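Local coordinates for anopheles Plasmodium-responsive Leucine-rich repeat protein 1B (Anopheles gambiae, PDB 4XGO) that probably takes part in the mosquito's response to Plasmodium, perhaps with LRIM1, and is represented here by its leucine-rich repeat domain, at residues R55-R60 with D79-S84; T132-A137 with N150-L155; P140-V145 with A156-V161; N169-V174 with Q188-T193. All coordinates share one frame; numbering follows the deposited sequence.

Contact 1 (R55-R60 with D79-S84); sequences RFNVIR and DRNDLS. With ACT (acetate ion), chain F.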
loop_
_atom_site.group_PDB
_atom_site.type_symbol
_atom_site.label_atom_id
_atom_site.label_comp_id
_atom_site.label_asym_id
_atom_site.label_seq_id
_atom_site.Cartn_x
_atom_site.Cartn_y
_atom_site.Cartn_z
ATOM N N ARG A 55 8.177 13.465 2.877
ATOM C CA ARG A 55 7.343 12.265 2.785
ATOM C C ARG A 55 7.402 11.682 1.357
ATOM O O ARG A 55 7.658 12.406 0.398
ATOM C CB ARG A 55 5.869 12.619 3.055
ATOM C CG ARG A 55 5.543 13.427 4.309
ATOM C CD ARG A 55 4.055 13.826 4.309
ATOM N NE ARG A 55 3.249 12.702 4.784
ATOM C CZ ARG A 55 2.004 12.399 4.430
ATOM N NH1 ARG A 55 1.319 13.107 3.550
ATOM N NH2 ARG A 55 1.435 11.329 4.959
ATOM N N PHE A 56 7.186 10.370 1.248
ATOM C CA PHE A 56 7.066 9.676 -0.032
ATOM C C PHE A 56 8.323 9.808 -0.882
ATOM O O PHE A 56 8.256 10.099 -2.081
ATOM C CB PHE A 56 5.840 10.162 -0.821
ATOM C CG PHE A 56 4.550 10.071 -0.057
ATOM C CD1 PHE A 56 3.890 8.875 0.053
ATOM C CD2 PHE A 56 3.974 11.206 0.491
ATOM C CE1 PHE A 56 2.675 8.797 0.720
ATOM C CE2 PHE A 56 2.772 11.136 1.171
ATOM C CZ PHE A 56 2.130 9.933 1.293
ATOM N N ASN A 57 9.468 9.595 -0.253
ATOM C CA ASN A 57 10.726 9.533 -0.971
ATOM C C ASN A 57 11.287 8.126 -0.813
ATOM O O ASN A 57 10.548 7.183 -0.505
ATOM C CB ASN A 57 11.665 10.627 -0.446
ATOM C CG ASN A 57 11.308 12.007 -0.974
ATOM O OD1 ASN A 57 11.393 12.272 -2.187
ATOM N ND2 ASN A 57 10.923 12.892 -0.078
ATOM N N VAL A 58 12.587 7.954 -1.021
ATOM C CA VAL A 58 13.192 6.633 -0.857
ATOM C C VAL A 58 14.431 6.743 0.027
ATOM O O VAL A 58 15.458 6.116 -0.233
ATOM C CB VAL A 58 13.497 5.961 -2.223
ATOM C CG1 VAL A 58 12.199 5.473 -2.862
ATOM C CG2 VAL A 58 14.223 6.906 -3.154
ATOM N N ILE A 59 14.302 7.515 1.098
ATOM C CA ILE A 59 15.417 7.830 1.966
ATOM C C ILE A 59 15.741 6.603 2.819
ATOM O O ILE A 59 14.870 6.053 3.493
ATOM C CB ILE A 59 15.120 9.049 2.861
ATOM C CG1 ILE A 59 14.910 10.317 2.014
ATOM C CG2 ILE A 59 16.246 9.261 3.866
ATOM C CD1 ILE A 59 14.135 11.410 2.731
ATOM N N ARG A 60 17.002 6.172 2.765
ATOM C CA ARG A 60 17.449 4.965 3.479
ATOM C C ARG A 60 18.150 5.279 4.799
ATOM O O ARG A 60 18.023 4.517 5.767
ATOM C CB ARG A 60 18.358 4.147 2.561
ATOM C CG ARG A 60 18.866 2.851 3.149
ATOM C CD ARG A 60 17.798 1.786 3.280
ATOM N NE ARG A 60 18.328 0.656 4.046
ATOM C CZ ARG A 60 18.331 0.571 5.375
ATOM N NH1 ARG A 60 17.813 1.541 6.128
ATOM N NH2 ARG A 60 18.859 -0.505 5.955
ATOM N N ASP A 79 7.274 10.448 6.607
ATOM C CA ASP A 79 6.452 9.258 6.366
ATOM C C ASP A 79 6.769 8.680 5.003
ATOM O O ASP A 79 7.092 9.420 4.072
ATOM C CB ASP A 79 4.964 9.563 6.446
ATOM C CG ASP A 79 4.629 10.507 7.557
ATOM O OD1 ASP A 79 4.401 10.075 8.711
ATOM O OD2 ASP A 79 4.625 11.716 7.256
ATOM N N ARG A 80 6.676 7.359 4.888
ATOM C CA ARG A 80 6.825 6.669 3.610
ATOM C C ARG A 80 8.217 6.838 3.038
ATOM O O ARG A 80 8.402 7.422 1.964
ATOM C CB ARG A 80 5.770 7.133 2.590
ATOM C CG ARG A 80 4.366 6.781 2.999
ATOM C CD ARG A 80 4.059 5.361 2.609
ATOM N NE ARG A 80 2.690 5.039 2.988
ATOM C CZ ARG A 80 2.119 3.860 2.807
ATOM N NH1 ARG A 80 2.797 2.849 2.268
ATOM N NH2 ARG A 80 0.862 3.689 3.202
ATOM N N ASN A 81 9.187 6.344 3.798
ATOM C CA ASN A 81 10.574 6.250 3.337
ATOM C C ASN A 81 11.107 4.868 3.751
ATOM O O ASN A 81 10.322 3.967 4.068
ATOM C CB ASN A 81 11.388 7.402 3.911
ATOM C CG ASN A 81 11.221 8.675 3.124
ATOM O OD1 ASN A 81 11.759 8.801 2.014
ATOM N ND2 ASN A 81 10.504 9.634 3.688
ATOM N N ASP A 82 12.416 4.688 3.695
ATOM C CA ASP A 82 13.011 3.383 3.916
ATOM C C ASP A 82 13.963 3.378 5.105
ATOM O O ASP A 82 14.910 2.608 5.136
ATOM C CB ASP A 82 13.751 2.947 2.649
ATOM C CG ASP A 82 12.823 2.795 1.468
ATOM O OD1 ASP A 82 11.685 2.343 1.658
ATOM O OD2 ASP A 82 13.223 3.113 0.341
ATOM N N LEU A 83 13.697 4.195 6.108
ATOM C CA LEU A 83 14.579 4.264 7.265
ATOM C C LEU A 83 14.406 3.016 8.131
ATOM O O LEU A 83 13.282 2.554 8.347
ATOM C CB LEU A 83 14.289 5.500 8.100
ATOM C CG LEU A 83 14.477 6.830 7.365
ATOM C CD1 LEU A 83 13.791 7.902 8.168
ATOM C CD2 LEU A 83 15.957 7.126 7.181
ATOM N N SER A 84 15.527 2.460 8.594
ATOM C CA SER A 84 15.496 1.331 9.535
ATOM C C SER A 84 15.974 1.726 10.939
ATOM O O SER A 84 15.695 1.025 11.908
ATOM C CB SER A 84 16.283 0.132 8.991
ATOM O OG SER A 84 17.589 0.511 8.619
HETATM C C ACT F . 0.910 7.670 4.675
HETATM O O ACT F . 0.268 8.737 4.596
HETATM O OXT ACT F . 0.678 6.667 3.959
HETATM C CH3 ACT F . 2.016 7.617 5.665
HETATM O O HOH W 1 9.836 4.502 0.294
HETATM O O HOH W 2 18.137 3.795 8.431
#

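Contact 2 (T132-A137 with N150-L155); sequences THVDLA and NLLSTL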
loop_
_atom_site.group_PDB
_atom_site.type_symbol
_atom_site.label_atom_id
_atom_site.label_comp_id
_atom_site.label_asym_id
_atom_site.label_seq_id
_atom_site.Cartn_x
_atom_site.Cartn_y
_atom_site.Cartn_z
ATOM N N THR A 132 10.148 -2.603 17.922
ATOM C CA THR A 132 10.092 -3.468 19.099
ATOM C C THR A 132 10.423 -2.722 20.384
ATOM O O THR A 132 10.269 -3.263 21.482
ATOM C CB THR A 132 11.088 -4.620 18.952
ATOM O OG1 THR A 132 12.393 -4.081 18.721
ATOM C CG2 THR A 132 10.672 -5.526 17.797
ATOM N N HIS A 133 10.925 -1.498 20.256
ATOM C CA HIS A 133 11.245 -0.693 21.400
ATOM C C HIS A 133 11.031 0.783 21.094
ATOM O O HIS A 133 11.583 1.298 20.129
ATOM C CB HIS A 133 12.715 -0.884 21.786
ATOM C CG HIS A 133 13.130 -0.058 22.957
ATOM N ND1 HIS A 133 12.891 -0.448 24.261
ATOM C CD2 HIS A 133 13.714 1.160 23.030
ATOM C CE1 HIS A 133 13.355 0.478 25.085
ATOM N NE2 HIS A 133 13.848 1.466 24.363
ATOM N N VAL A 134 10.230 1.431 21.931
ATOM C CA VAL A 134 10.167 2.872 22.016
ATOM C C VAL A 134 9.635 3.243 23.402
ATOM O O VAL A 134 8.510 2.873 23.753
ATOM C CB VAL A 134 9.331 3.527 20.893
ATOM C CG1 VAL A 134 7.925 2.954 20.816
ATOM C CG2 VAL A 134 9.315 5.037 21.086
ATOM N N ASP A 135 10.451 3.938 24.188
ATOM C CA ASP A 135 10.039 4.347 25.538
ATOM C C ASP A 135 9.401 5.730 25.489
ATOM O O ASP A 135 10.074 6.759 25.670
ATOM C CB ASP A 135 11.213 4.331 26.530
ATOM C CG ASP A 135 10.757 4.574 27.973
ATOM O OD1 ASP A 135 9.600 4.989 28.177
ATOM O OD2 ASP A 135 11.552 4.337 28.918
ATOM N N LEU A 136 8.093 5.747 25.224
ATOM C CA LEU A 136 7.347 6.996 25.112
ATOM C C LEU A 136 7.267 7.739 26.439
ATOM O O LEU A 136 7.131 8.960 26.460
ATOM C CB LEU A 136 5.917 6.729 24.599
ATOM C CG LEU A 136 5.786 6.015 23.258
ATOM C CD1 LEU A 136 4.358 5.485 23.071
ATOM C CD2 LEU A 136 6.199 6.955 22.130
ATOM N N ALA A 137 7.373 6.996 27.540
ATOM C CA ALA A 137 7.236 7.558 28.888
ATOM C C ALA A 137 8.343 8.549 29.239
ATOM O O ALA A 137 8.192 9.364 30.138
ATOM C CB ALA A 137 7.178 6.436 29.918
ATOM N N ASN A 150 2.989 -1.965 14.735
ATOM C CA ASN A 150 4.382 -2.212 15.048
ATOM C C ASN A 150 4.495 -3.582 15.721
ATOM O O ASN A 150 3.557 -4.417 15.604
ATOM C CB ASN A 150 4.914 -1.041 15.867
ATOM C CG ASN A 150 5.316 0.118 14.987
ATOM O OD1 ASN A 150 6.250 -0.006 14.190
ATOM N ND2 ASN A 150 4.635 1.231 15.121
ATOM N N LEU A 151 5.617 -3.829 16.388
ATOM C CA LEU A 151 5.881 -5.111 17.058
ATOM C C LEU A 151 6.169 -4.933 18.532
ATOM O O LEU A 151 7.025 -5.645 19.108
ATOM C CB LEU A 151 7.062 -5.798 16.384
ATOM C CG LEU A 151 6.826 -6.134 14.914
ATOM C CD1 LEU A 151 8.116 -6.516 14.223
ATOM C CD2 LEU A 151 5.782 -7.215 14.733
ATOM N N LEU A 152 5.472 -3.997 19.157
ATOM C CA LEU A 152 5.719 -3.651 20.552
ATOM C C LEU A 152 5.070 -4.692 21.462
ATOM O O LEU A 152 3.979 -5.159 21.176
ATOM C CB LEU A 152 5.163 -2.266 20.885
ATOM C CG LEU A 152 5.773 -1.078 20.150
ATOM C CD1 LEU A 152 4.977 0.197 20.409
ATOM C CD2 LEU A 152 7.238 -0.907 20.529
ATOM N N SER A 153 5.762 -5.052 22.538
ATOM C CA SER A 153 5.190 -5.973 23.529
ATOM C C SER A 153 4.952 -5.265 24.851
ATOM O O SER A 153 4.155 -5.721 25.655
ATOM C CB SER A 153 6.093 -7.186 23.723
ATOM O OG SER A 153 6.077 -8.010 22.564
ATOM N N THR A 154 5.664 -4.165 25.098
ATOM C CA THR A 154 5.469 -3.395 26.314
ATOM C C THR A 154 5.114 -1.977 25.899
ATOM O O THR A 154 5.741 -1.428 25.000
ATOM C CB THR A 154 6.723 -3.405 27.194
ATOM O OG1 THR A 154 6.981 -4.757 27.603
ATOM C CG2 THR A 154 6.531 -2.540 28.420
ATOM N N LEU A 155 4.108 -1.399 26.538
ATOM C CA LEU A 155 3.714 -0.019 26.232
ATOM C C LEU A 155 3.896 0.849 27.463
ATOM O O LEU A 155 3.155 0.713 28.435
ATOM C CB LEU A 155 2.260 0.025 25.755
ATOM C CG LEU A 155 1.708 1.410 25.401
ATOM C CD1 LEU A 155 2.428 1.961 24.169
ATOM C CD2 LEU A 155 0.213 1.341 25.173
HETATM O O HOH W 3 8.144 -3.655 23.329
HETATM O O HOH W 4 8.990 -0.596 24.015
HETATM O O HOH W 5 6.266 1.323 24.357
#

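Contact 3 (P140-V145 with A156-V161); sequences PSLFHV and AIPIAV. Unlike the reference sequence in segment 156-161: A156 (reference Val).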
loop_
_atom_site.group_PDB
_atom_site.type_symbol
_atom_site.label_atom_id
_atom_site.label_comp_id
_atom_site.label_asym_id
_atom_site.label_seq_id
_atom_site.Cartn_x
_atom_site.Cartn_y
_atom_site.Cartn_z
ATOM N N PRO A 140 7.542 13.499 28.279
ATOM C CA PRO A 140 6.338 13.998 28.953
ATOM C C PRO A 140 5.555 15.108 28.239
ATOM O O PRO A 140 4.405 15.385 28.609
ATOM C CB PRO A 140 6.865 14.454 30.331
ATOM C CG PRO A 140 8.298 14.705 30.124
ATOM C CD PRO A 140 8.768 13.772 29.066
ATOM N N SER A 141 6.143 15.701 27.202
ATOM C CA SER A 141 5.473 16.714 26.410
ATOM C C SER A 141 4.432 16.092 25.481
ATOM O O SER A 141 3.601 16.805 24.926
ATOM C CB SER A 141 6.495 17.528 25.598
ATOM O OG SER A 141 7.364 16.699 24.846
ATOM N N LEU A 142 4.463 14.773 25.301
ATOM C CA LEU A 142 3.549 14.150 24.306
ATOM C C LEU A 142 2.078 14.355 24.637
ATOM O O LEU A 142 1.658 14.229 25.782
ATOM C CB LEU A 142 3.841 12.654 24.130
ATOM C CG LEU A 142 5.151 12.318 23.428
ATOM C CD1 LEU A 142 5.440 10.823 23.499
ATOM C CD2 LEU A 142 5.196 12.786 21.975
ATOM N N PHE A 143 1.309 14.697 23.605
ATOM C CA PHE A 143 -0.117 14.963 23.710
ATOM C C PHE A 143 -0.895 13.961 22.844
ATOM O O PHE A 143 -1.939 13.458 23.268
ATOM C CB PHE A 143 -0.388 16.402 23.258
ATOM C CG PHE A 143 -1.827 16.818 23.356
ATOM C CD1 PHE A 143 -2.439 16.969 24.590
ATOM C CD2 PHE A 143 -2.554 17.112 22.208
ATOM C CE1 PHE A 143 -3.769 17.343 24.677
ATOM C CE2 PHE A 143 -3.884 17.497 22.287
ATOM C CZ PHE A 143 -4.483 17.621 23.527
ATOM N N HIS A 144 -0.418 13.729 21.615
ATOM C CA HIS A 144 -1.072 12.803 20.671
ATOM C C HIS A 144 0.002 11.877 20.135
ATOM O O HIS A 144 1.010 12.353 19.604
ATOM C CB HIS A 144 -1.680 13.549 19.484
ATOM C CG HIS A 144 -3.026 14.126 19.744
ATOM N ND1 HIS A 144 -3.834 14.575 18.724
ATOM C CD2 HIS A 144 -3.726 14.304 20.888
ATOM C CE1 HIS A 144 -4.965 15.027 19.234
ATOM N NE2 HIS A 144 -4.921 14.875 20.547
ATOM N N VAL A 145 -0.194 10.564 20.285
ATOM C CA VAL A 145 0.794 9.602 19.892
ATOM C C VAL A 145 0.155 8.437 19.117
ATOM O O VAL A 145 -0.883 7.916 19.521
ATOM C CB VAL A 145 1.507 9.020 21.126
ATOM C CG1 VAL A 145 2.481 7.954 20.683
ATOM C CG2 VAL A 145 2.238 10.125 21.898
ATOM N N ALA A 156 4.887 1.738 27.419
ATOM C CA ALA A 156 5.055 2.738 28.450
ATOM C C ALA A 156 4.290 3.991 28.043
ATOM O O ALA A 156 4.589 4.598 27.033
ATOM C CB ALA A 156 6.531 3.052 28.652
ATOM N N ILE A 157 3.285 4.354 28.818
ATOM C CA ILE A 157 2.445 5.500 28.484
ATOM C C ILE A 157 2.976 6.724 29.223
ATOM O O ILE A 157 3.131 6.683 30.446
ATOM C CB ILE A 157 0.971 5.222 28.841
ATOM C CG1 ILE A 157 0.457 4.045 27.995
ATOM C CG2 ILE A 157 0.112 6.461 28.590
ATOM C CD1 ILE A 157 -0.957 3.632 28.271
ATOM N N PRO A 158 3.257 7.820 28.491
ATOM C CA PRO A 158 3.736 9.031 29.173
ATOM C C PRO A 158 2.657 9.688 30.059
ATOM O O PRO A 158 1.473 9.329 30.005
ATOM C CB PRO A 158 4.169 9.953 28.018
ATOM C CG PRO A 158 3.444 9.453 26.830
ATOM C CD PRO A 158 3.227 7.978 27.024
ATOM N N ILE A 159 3.091 10.647 30.858
ATOM C CA ILE A 159 2.306 11.139 31.990
ATOM C C ILE A 159 1.098 11.993 31.605
ATOM O O ILE A 159 0.150 12.105 32.378
ATOM C CB ILE A 159 3.218 11.918 32.969
ATOM C CG1 ILE A 159 2.568 12.020 34.355
ATOM C CG2 ILE A 159 3.606 13.283 32.402
ATOM C CD1 ILE A 159 3.560 12.354 35.436
ATOM N N ALA A 160 1.137 12.610 30.432
ATOM C CA ALA A 160 0.094 13.573 30.047
ATOM C C ALA A 160 -0.412 13.442 28.616
ATOM O O ALA A 160 -1.045 14.360 28.105
ATOM C CB ALA A 160 0.601 14.991 30.284
ATOM N N VAL A 161 -0.144 12.317 27.963
ATOM C CA VAL A 161 -0.719 12.067 26.641
ATOM C C VAL A 161 -2.242 11.991 26.750
ATOM O O VAL A 161 -2.784 11.393 27.690
ATOM C CB VAL A 161 -0.106 10.805 25.966
ATOM C CG1 VAL A 161 -0.346 9.542 26.782
ATOM C CG2 VAL A 161 -0.641 10.622 24.557
HETATM O O HOH W 6 2.810 13.125 28.051
#

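Contact 4 (N169-V174 with Q188-T193); sequences NTINVV and QHNNLT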
loop_
_atom_site.group_PDB
_atom_site.type_symbol
_atom_site.label_atom_id
_atom_site.label_comp_id
_atom_site.label_asym_id
_atom_site.label_seq_id
_atom_site.Cartn_x
_atom_site.Cartn_y
_atom_site.Cartn_z
ATOM N N ASN A 169 -0.338 -4.208 17.681
ATOM C CA ASN A 169 1.010 -4.551 18.163
ATOM C C ASN A 169 0.910 -5.947 18.791
ATOM O O ASN A 169 -0.023 -6.682 18.459
ATOM C CB ASN A 169 1.498 -3.487 19.140
ATOM C CG ASN A 169 2.153 -2.312 18.435
ATOM O OD1 ASN A 169 3.327 -2.374 18.047
ATOM N ND2 ASN A 169 1.384 -1.245 18.234
ATOM N N THR A 170 1.846 -6.315 19.656
ATOM C CA THR A 170 1.750 -7.565 20.439
ATOM C C THR A 170 1.849 -7.251 21.928
ATOM O O THR A 170 2.536 -7.958 22.705
ATOM C CB THR A 170 2.831 -8.598 20.033
ATOM O OG1 THR A 170 4.149 -8.065 20.220
ATOM C CG2 THR A 170 2.668 -8.985 18.586
ATOM N N ILE A 171 1.176 -6.184 22.337
ATOM C CA ILE A 171 1.340 -5.652 23.682
ATOM C C ILE A 171 0.696 -6.580 24.719
ATOM O O ILE A 171 -0.470 -6.939 24.579
ATOM C CB ILE A 171 0.743 -4.238 23.768
ATOM C CG1 ILE A 171 1.584 -3.274 22.922
ATOM C CG2 ILE A 171 0.670 -3.722 25.186
ATOM C CD1 ILE A 171 0.862 -1.987 22.567
ATOM N N ASN A 172 1.483 -6.979 25.718
ATOM C CA ASN A 172 0.951 -7.709 26.891
ATOM C C ASN A 172 1.176 -7.008 28.236
ATOM O O ASN A 172 0.703 -7.478 29.270
ATOM C CB ASN A 172 1.505 -9.123 26.914
ATOM C CG ASN A 172 3.020 -9.169 26.849
ATOM O OD1 ASN A 172 3.710 -8.238 27.239
ATOM N ND2 ASN A 172 3.543 -10.270 26.346
ATOM N N VAL A 173 1.908 -5.895 28.218
ATOM C CA VAL A 173 2.214 -5.121 29.406
ATOM C C VAL A 173 2.031 -3.636 29.134
ATOM O O VAL A 173 2.599 -3.108 28.182
ATOM C CB VAL A 173 3.687 -5.343 29.835
ATOM C CG1 VAL A 173 4.096 -4.389 30.949
ATOM C CG2 VAL A 173 3.901 -6.792 30.261
ATOM N N VAL A 174 1.283 -2.979 30.008
ATOM C CA VAL A 174 1.138 -1.533 29.986
ATOM C C VAL A 174 1.721 -0.983 31.277
ATOM O O VAL A 174 1.414 -1.498 32.366
ATOM C CB VAL A 174 -0.340 -1.131 29.893
ATOM C CG1 VAL A 174 -0.493 0.384 29.987
ATOM C CG2 VAL A 174 -0.970 -1.679 28.626
ATOM N N GLN A 188 -6.718 -2.082 20.458
ATOM C CA GLN A 188 -7.295 -3.246 19.784
ATOM C C GLN A 188 -6.217 -3.991 18.995
ATOM O O GLN A 188 -5.243 -3.368 18.530
ATOM C CB GLN A 188 -8.478 -2.850 18.893
ATOM C CG GLN A 188 -8.179 -2.011 17.667
ATOM C CD GLN A 188 -8.139 -0.510 17.917
ATOM O OE1 GLN A 188 -8.032 -0.047 19.054
ATOM N NE2 GLN A 188 -8.265 0.269 16.832
ATOM N N HIS A 189 -6.354 -5.314 18.913
ATOM C CA HIS A 189 -5.417 -6.172 18.193
ATOM C C HIS A 189 -4.069 -6.150 18.903
ATOM O O HIS A 189 -3.063 -5.665 18.365
ATOM C CB HIS A 189 -5.288 -5.791 16.703
ATOM C CG HIS A 189 -6.530 -6.036 15.892
ATOM N ND1 HIS A 189 -6.838 -7.261 15.328
ATOM C CD2 HIS A 189 -7.545 -5.207 15.560
ATOM C CE1 HIS A 189 -7.988 -7.164 14.679
ATOM N NE2 HIS A 189 -8.441 -5.934 14.817
ATOM N N ASN A 190 -4.078 -6.653 20.138
ATOM C CA ASN A 190 -2.883 -6.813 20.931
ATOM C C ASN A 190 -2.941 -8.139 21.677
ATOM O O ASN A 190 -3.732 -9.014 21.301
ATOM C CB ASN A 190 -2.681 -5.609 21.853
ATOM C CG ASN A 190 -1.916 -4.497 21.157
ATOM O OD1 ASN A 190 -0.772 -4.701 20.738
ATOM N ND2 ASN A 190 -2.561 -3.352 20.957
ATOM N N ASN A 191 -2.115 -8.277 22.708
ATOM C CA ASN A 191 -2.036 -9.533 23.471
ATOM C C ASN A 191 -2.289 -9.353 24.969
ATOM O O ASN A 191 -1.673 -10.024 25.822
ATOM C CB ASN A 191 -0.687 -10.152 23.181
ATOM C CG ASN A 191 -0.626 -10.756 21.789
ATOM O OD1 ASN A 191 -1.030 -11.909 21.570
ATOM N ND2 ASN A 191 -0.164 -9.996 20.844
ATOM N N LEU A 192 -3.217 -8.463 25.295
ATOM C CA LEU A 192 -3.539 -8.159 26.678
ATOM C C LEU A 192 -4.307 -9.313 27.309
ATOM O O LEU A 192 -5.196 -9.878 26.675
ATOM C CB LEU A 192 -4.340 -6.866 26.803
ATOM C CG LEU A 192 -3.537 -5.602 26.459
ATOM C CD1 LEU A 192 -4.508 -4.454 26.251
ATOM C CD2 LEU A 192 -2.512 -5.311 27.543
ATOM N N THR A 193 -3.892 -9.668 28.532
ATOM C CA THR A 193 -4.606 -10.635 29.360
ATOM C C THR A 193 -5.069 -10.047 30.698
ATOM O O THR A 193 -5.711 -10.744 31.502
ATOM C CB THR A 193 -3.738 -11.889 29.623
ATOM O OG1 THR A 193 -2.508 -11.495 30.222
ATOM C CG2 THR A 193 -3.449 -12.626 28.326
HETATM O O HOH W 7 -1.226 -9.174 18.436
HETATM O O HOH W 8 -1.713 -8.317 29.891
#

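Contact 1 (R55-R60 with D79-S84)
Two successive coils of the leucine-rich repeat solenoid meet here in the loops that follow strands 51-53 and 75-77, a worked example of the asparagine ladder. D79 opens the second loop by offering its O, in the carbonyl plane, to F56 N at 3.0 Å. D79 OD2 forms a salt bridge with R55 NE at 3.0 Å, met from above the carboxylate plane; the guanidinium and carboxylate planes stand 82° apart. Neither charge is spent on this pair alone: D79 OD1 is held by S101 and S103, and R55 NH1 bonds G32 of the second subunit. R80, with a left-handed backbone like that of F56, crosses the phenyl ring obliquely, R80 CG reaching F56 CE1 at 3.5 Å. A bend at its second side-chain torsion sends NE and NH2 of R80 to one oxygen of an acetate, probably from the crystallisation liquor, while the F56 ring stacks on F56 of the second subunit. Then comes the ladder residue: N81 OD1 receives I59 N on a lone pair, 3.0 Å away and nearly straight at 170°, while N81 ND2 serves M54 and L78. D82 N reaches I59 O at 2.8 Å from above its carbonyl plane. L83 runs alongside I59, CD2 to CG2. Last, S84 OG, turned to the crowded position between N and C, accepts R60 NH1 at 2.7 Å, close to the guanidinium plane.

Contact 2 (T132-A137 with N150-L155)
L152 CD2 makes the shortest apolar approaches between T132-A137 and N150-L155. L152 CD2 presses up to the backbone of the first segment, 3.7 Å from both T132 C and H133 N, and meets V134 CG1 at 3.9 Å. V134 presents that methyl because CG1 occupies the crowded position between its own N and carbonyl carbon, and the two side chains cross obliquely. Deeper in, L136 and L155 meet more lightly, with L136 CD1 lying 4.2 Å from L155 CD1. These buried residues line the inside of a leucine-rich repeat solenoid, where two neighbouring coils run with their touching parts only 30° apart; N150, the ladder asparagine of the second coil, turns its OD1 to L131 of the first and its ND2 to V147 and L126. Along the other flank the backbones are too far apart to bond directly, and water fills in. One molecule donates a hydrogen bond to T132 O at 2.8 Å and accepts S153 N at 2.9 Å. A second accepts V134 N and reaches T154 O weakly, and a third sits within hydrogen-bonding range of V134 O and T154 O. On the exposed side T132 lies beside L151, T132 CG2 against L151 CB at 3.9 Å. H133 points away from the second segment, its NE2 bonded to D112 and its ND1 to a glycerol probably left by the crystallisation liquor.

Contact 3 (P140-V145 with A156-V161)
P140-V145 leads into strand 144-146, and A156-V161, a loop, leads towards strand 163-165; the two draw closest at F143 and V161, whose CA atoms are 4.2 Å apart. Their backbones are joined through a water and not by direct hydrogen bonds. That water donates to P140 O and to L142 O, each at 2.8 Å, and accepts A160 N at 3.0 Å, so three peptide groups of two turns are gathered round one molecule. L142 O has a further neighbour in V161 CA, 3.3 Å off in a CA-H...O contact, while the nearby V161 N is badly angled for it. Just beyond, the backbone of F143 pairs with E162 and E163, which follow directly on V161 in the same chain.

V161 is the residue most buried by the contact. With CG1 in the crowded position and CG2 anti to the backbone N, it brings V161 CG2 to within 3.4 Å of F143 O. V161 CG2 also meets V145 CG2 at 4.0 Å, the two valines crossing at about a right angle. L142 and P158 cross obliquely, L142 CD1 lying 4.1 Å from P158 CG; N179 ND2 bonds the carbonyl oxygens of both P158 and V161. On the exposed side P140 CB rests on I159 CG2, and A160 CB faces P140 O.

Buried L142, V145 and V161 on the inside, beside the parallel strands 144-146 and 163-165, are characteristic of adjacent coils in a leucine-rich repeat solenoid, here at the turns that bring the chain into those strands.

Contact 4 (N169-V174 with Q188-T193)
N191, N190 and I171 carry this junction between two coils of the leucine-rich repeat solenoid, and N190 is a rung of its asparagine ladder. The carboxamide of N190 runs alongside the I171 side chain, and its OD1 receives I171 N at 2.9 Å in an almost straight bond of 171°, with N169 N as a weak second donor; the oxygen is modelled rather close to a neighbour, so its exact place is less sure. N190 ND2 is satisfied by L187 and A166, so both ends of this buried amide are used. I171 also accepts: its O receives N191 N at 2.8 Å, the donor lying 33° above the carbonyl plane. N191 lies beside T170, its ND2 only 3.1 Å from T170 CA. The same ND2 gives a weak bond to a water that also donates to N169 O, while N191 OD1 holds Q213 weakly. T170 OG1 turns the other way, to S153 and L152 of the preceding coil. On the inner side I171 CG2 approaches L192 CD2 at 4.3 Å, and L192 CD2 also meets V174 CG2 at 4.1 Å.

All four contacts join neighbouring coils of one leucine-rich repeat solenoid. Contact 1 comes first along the chain and stands apart, its centre 21 to 28 Å from the others and beside the second subunit. Contacts 2 and 3 interleave in sequence, belong to the same pair of coils and touch, with L136 packing on P158 and A156; their centres are 13 Å apart. Contact 4 follows one coil on, its centre about 11 Å from that of contact 2, and the two share the small parallel sheet of strands 154-156 and 173-175, where L155 N probably bonds V173 O. Contacts 2 and 3 thus join one coil pair twice; contacts 1 and 4 repeat the asparagine-ladder junction elsewhere.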